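PDB 2FUJ: conserved hypothetical protein from Xanthomonas campestris pv. campestris, which is a putative acyl-CoA thioesterase of hotdog fold that probably hydrolyses fatty acyl-CoA thioesters. Local coordinates for residues I15-R20 with N76-E81. Numbering follows the deposited sequence.
Sequences ISVRWR and NDILVE
Ile15 and Ile78 pair across the end of strand 9-15 and the start of strand 78-87 as an antiparallel hydrogen-bonded pair. Ile15 N donates to Ile78 O at 2.9 Å, nearly straight at 169° though from above the carbonyl plane, and Ile78 N returns a bond to Ile15 O, whose place is less certain. Both isoleucine side chains project from the same face of the sheet and meet obliquely, Ile78 CD1 approaching Ile15 CB. CG1 of Ile78 is set between the backbone N and the carbonyl carbon (chi1 59°), and chi2 (-81°) then turns CD1 toward the 15-20 segment. The Val17 side chain crosses that of Ile78 at about a right angle, with CG2 meeting CD1; CD1 sits too close to Ile15 O in the model, so its exact distances are doubtful. Further along, Ile15 CD1 packs tightly against Val80 CG2, at 3.2 Å. Beyond the pair, the Asp77 carboxylate takes over from the backbone: OD1 accepts Val17 N at 3.0 Å on its anti side, somewhat out of plane. Arg43 of a second subunit forms a salt bridge to the same OD1, while a water donates to Asp77 OD2 (water O to OD2 2.7 Å) and also bonds Ser16 OG. Tyr36 and Leu37 of helix 30-47 pack on this apolar cluster. Outermost strand 9-15 paired with neighbouring 78-87, side chains against the long helix, is characteristic of the hotdog fold, here beside a subunit interface of the tetramer.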
loop_
_atom_site.group_PDB
_atom_site.type_symbol
_atom_site.label_atom_id
_atom_site.label_comp_id
_atom_site.label_asym_id
_atom_site.label_seq_id
_atom_site.Cartn_x
_atom_site.Cartn_y
_atom_site.Cartn_z
ATOM N N ILE A 15 16.889 2.057 -4.404
ATOM C CA ILE A 15 15.567 2.272 -3.835
ATOM C C ILE A 15 15.608 1.922 -2.361
ATOM O O ILE A 15 16.110 0.868 -1.987
ATOM C CB ILE A 15 14.508 1.367 -4.518
ATOM C CG1 ILE A 15 14.403 1.697 -6.009
ATOM C CG2 ILE A 15 13.156 1.529 -3.838
ATOM C CD1 ILE A 15 13.457 0.814 -6.829
ATOM N N SER A 16 15.084 2.812 -1.526
ATOM C CA SER A 16 15.041 2.567 -0.097
ATOM C C SER A 16 13.840 1.696 0.230
ATOM O O SER A 16 12.743 1.948 -0.256
ATOM C CB SER A 16 14.889 3.879 0.670
ATOM O OG SER A 16 15.996 4.721 0.473
ATOM N N VAL A 17 14.048 0.678 1.054
ATOM C CA VAL A 17 12.952 -0.186 1.468
ATOM C C VAL A 17 12.312 0.469 2.691
ATOM O O VAL A 17 12.999 1.126 3.476
ATOM C CB VAL A 17 13.454 -1.603 1.851
ATOM C CG1 VAL A 17 12.347 -2.396 2.538
ATOM C CG2 VAL A 17 13.897 -2.335 0.608
ATOM N N ARG A 18 11.003 0.298 2.844
ATOM C CA ARG A 18 10.284 0.864 3.975
ATOM C C ARG A 18 9.825 -0.266 4.884
ATOM O O ARG A 18 9.582 -1.377 4.429
ATOM C CB ARG A 18 9.069 1.665 3.499
ATOM C CG ARG A 18 9.379 2.953 2.766
ATOM C CD ARG A 18 8.101 3.531 2.195
ATOM N NE ARG A 18 8.332 4.673 1.311
ATOM C CZ ARG A 18 7.379 5.251 0.589
ATOM N NH1 ARG A 18 6.135 4.797 0.646
ATOM N NH2 ARG A 18 7.665 6.281 -0.191
ATOM N N TRP A 19 9.713 0.028 6.173
ATOM C CA TRP A 19 9.299 -0.967 7.144
ATOM C C TRP A 19 7.935 -1.544 6.759
ATOM O O TRP A 19 7.708 -2.750 6.877
ATOM C CB TRP A 19 9.247 -0.336 8.541
ATOM C CG TRP A 19 9.026 -1.312 9.644
ATOM C CD1 TRP A 19 9.954 -2.121 10.231
ATOM C CD2 TRP A 19 7.779 -1.610 10.270
ATOM N NE1 TRP A 19 9.358 -2.910 11.188
ATOM C CE2 TRP A 19 8.020 -2.612 11.232
ATOM C CE3 TRP A 19 6.476 -1.127 10.111
ATOM C CZ2 TRP A 19 7.003 -3.140 12.032
ATOM C CZ3 TRP A 19 5.470 -1.654 10.904
ATOM C CH2 TRP A 19 5.739 -2.648 11.851
ATOM N N ARG A 20 7.034 -0.676 6.308
ATOM C CA ARG A 20 5.688 -1.084 5.892
ATOM C C ARG A 20 5.700 -2.022 4.676
ATOM O O ARG A 20 4.682 -2.636 4.354
ATOM C CB ARG A 20 4.849 0.167 5.582
ATOM C CG ARG A 20 3.535 -0.073 4.855
ATOM C CD ARG A 20 2.573 -0.910 5.682
ATOM N NE ARG A 20 1.422 -1.343 4.902
ATOM C CZ ARG A 20 0.822 -2.520 5.050
ATOM N NH1 ARG A 20 1.256 -3.384 5.957
ATOM N NH2 ARG A 20 -0.189 -2.852 4.261
ATOM N N ASN A 76 17.315 -3.395 4.781
ATOM C CA ASN A 76 18.232 -3.514 3.653
ATOM C C ASN A 76 17.686 -2.881 2.374
ATOM O O ASN A 76 16.753 -3.396 1.762
ATOM C CB ASN A 76 18.580 -4.986 3.420
ATOM C CG ASN A 76 19.202 -5.622 4.645
ATOM O OD1 ASN A 76 20.143 -5.080 5.226
ATOM N ND2 ASN A 76 18.676 -6.768 5.051
ATOM N N ASP A 77 18.273 -1.749 1.987
ATOM C CA ASP A 77 17.868 -1.038 0.780
ATOM C C ASP A 77 18.389 -1.796 -0.437
ATOM O O ASP A 77 19.369 -2.531 -0.339
ATOM C CB ASP A 77 18.400 0.396 0.803
ATOM C CG ASP A 77 17.890 1.179 1.996
ATOM O OD1 ASP A 77 16.688 1.041 2.320
ATOM O OD2 ASP A 77 18.682 1.933 2.603
ATOM N N ILE A 78 17.740 -1.596 -1.578
ATOM C CA ILE A 78 18.075 -2.332 -2.791
ATOM C C ILE A 78 18.580 -1.504 -3.957
ATOM O O ILE A 78 18.556 -0.283 -3.933
ATOM C CB ILE A 78 16.836 -3.088 -3.281
ATOM C CG1 ILE A 78 15.717 -2.070 -3.550
ATOM C CG2 ILE A 78 16.404 -4.098 -2.238
ATOM C CD1 ILE A 78 14.904 -1.555 -2.358
ATOM N N LEU A 79 19.033 -2.208 -4.986
ATOM C CA LEU A 79 19.509 -1.590 -6.205
ATOM C C LEU A 79 18.751 -2.268 -7.329
ATOM O O LEU A 79 18.870 -3.483 -7.521
ATOM C CB LEU A 79 21.006 -1.826 -6.384
ATOM C CG LEU A 79 21.545 -1.255 -7.689
ATOM C CD1 LEU A 79 21.430 0.263 -7.661
ATOM C CD2 LEU A 79 22.979 -1.679 -7.865
ATOM N N VAL A 80 17.957 -1.503 -8.067
ATOM C CA VAL A 80 17.193 -2.093 -9.153
ATOM C C VAL A 80 17.854 -1.835 -10.486
ATOM O O VAL A 80 17.935 -0.709 -10.959
ATOM C CB VAL A 80 15.754 -1.566 -9.183
ATOM C CG1 VAL A 80 14.953 -2.307 -10.245
ATOM C CG2 VAL A 80 15.121 -1.761 -7.835
ATOM N N GLU A 81 18.324 -2.922 -11.074
ATOM C CA GLU A 81 19.005 -2.906 -12.348
ATOM C C GLU A 81 18.018 -3.251 -13.453
ATOM O O GLU A 81 17.382 -4.299 -13.419
ATOM C CB GLU A 81 20.136 -3.927 -12.293
ATOM C CG GLU A 81 20.953 -4.066 -13.543
ATOM C CD GLU A 81 22.118 -5.008 -13.326
ATOM O OE1 GLU A 81 23.098 -4.606 -12.660
ATOM O OE2 GLU A 81 22.042 -6.159 -13.800
HETATM O O HOH W 1 17.282 4.186 2.966
#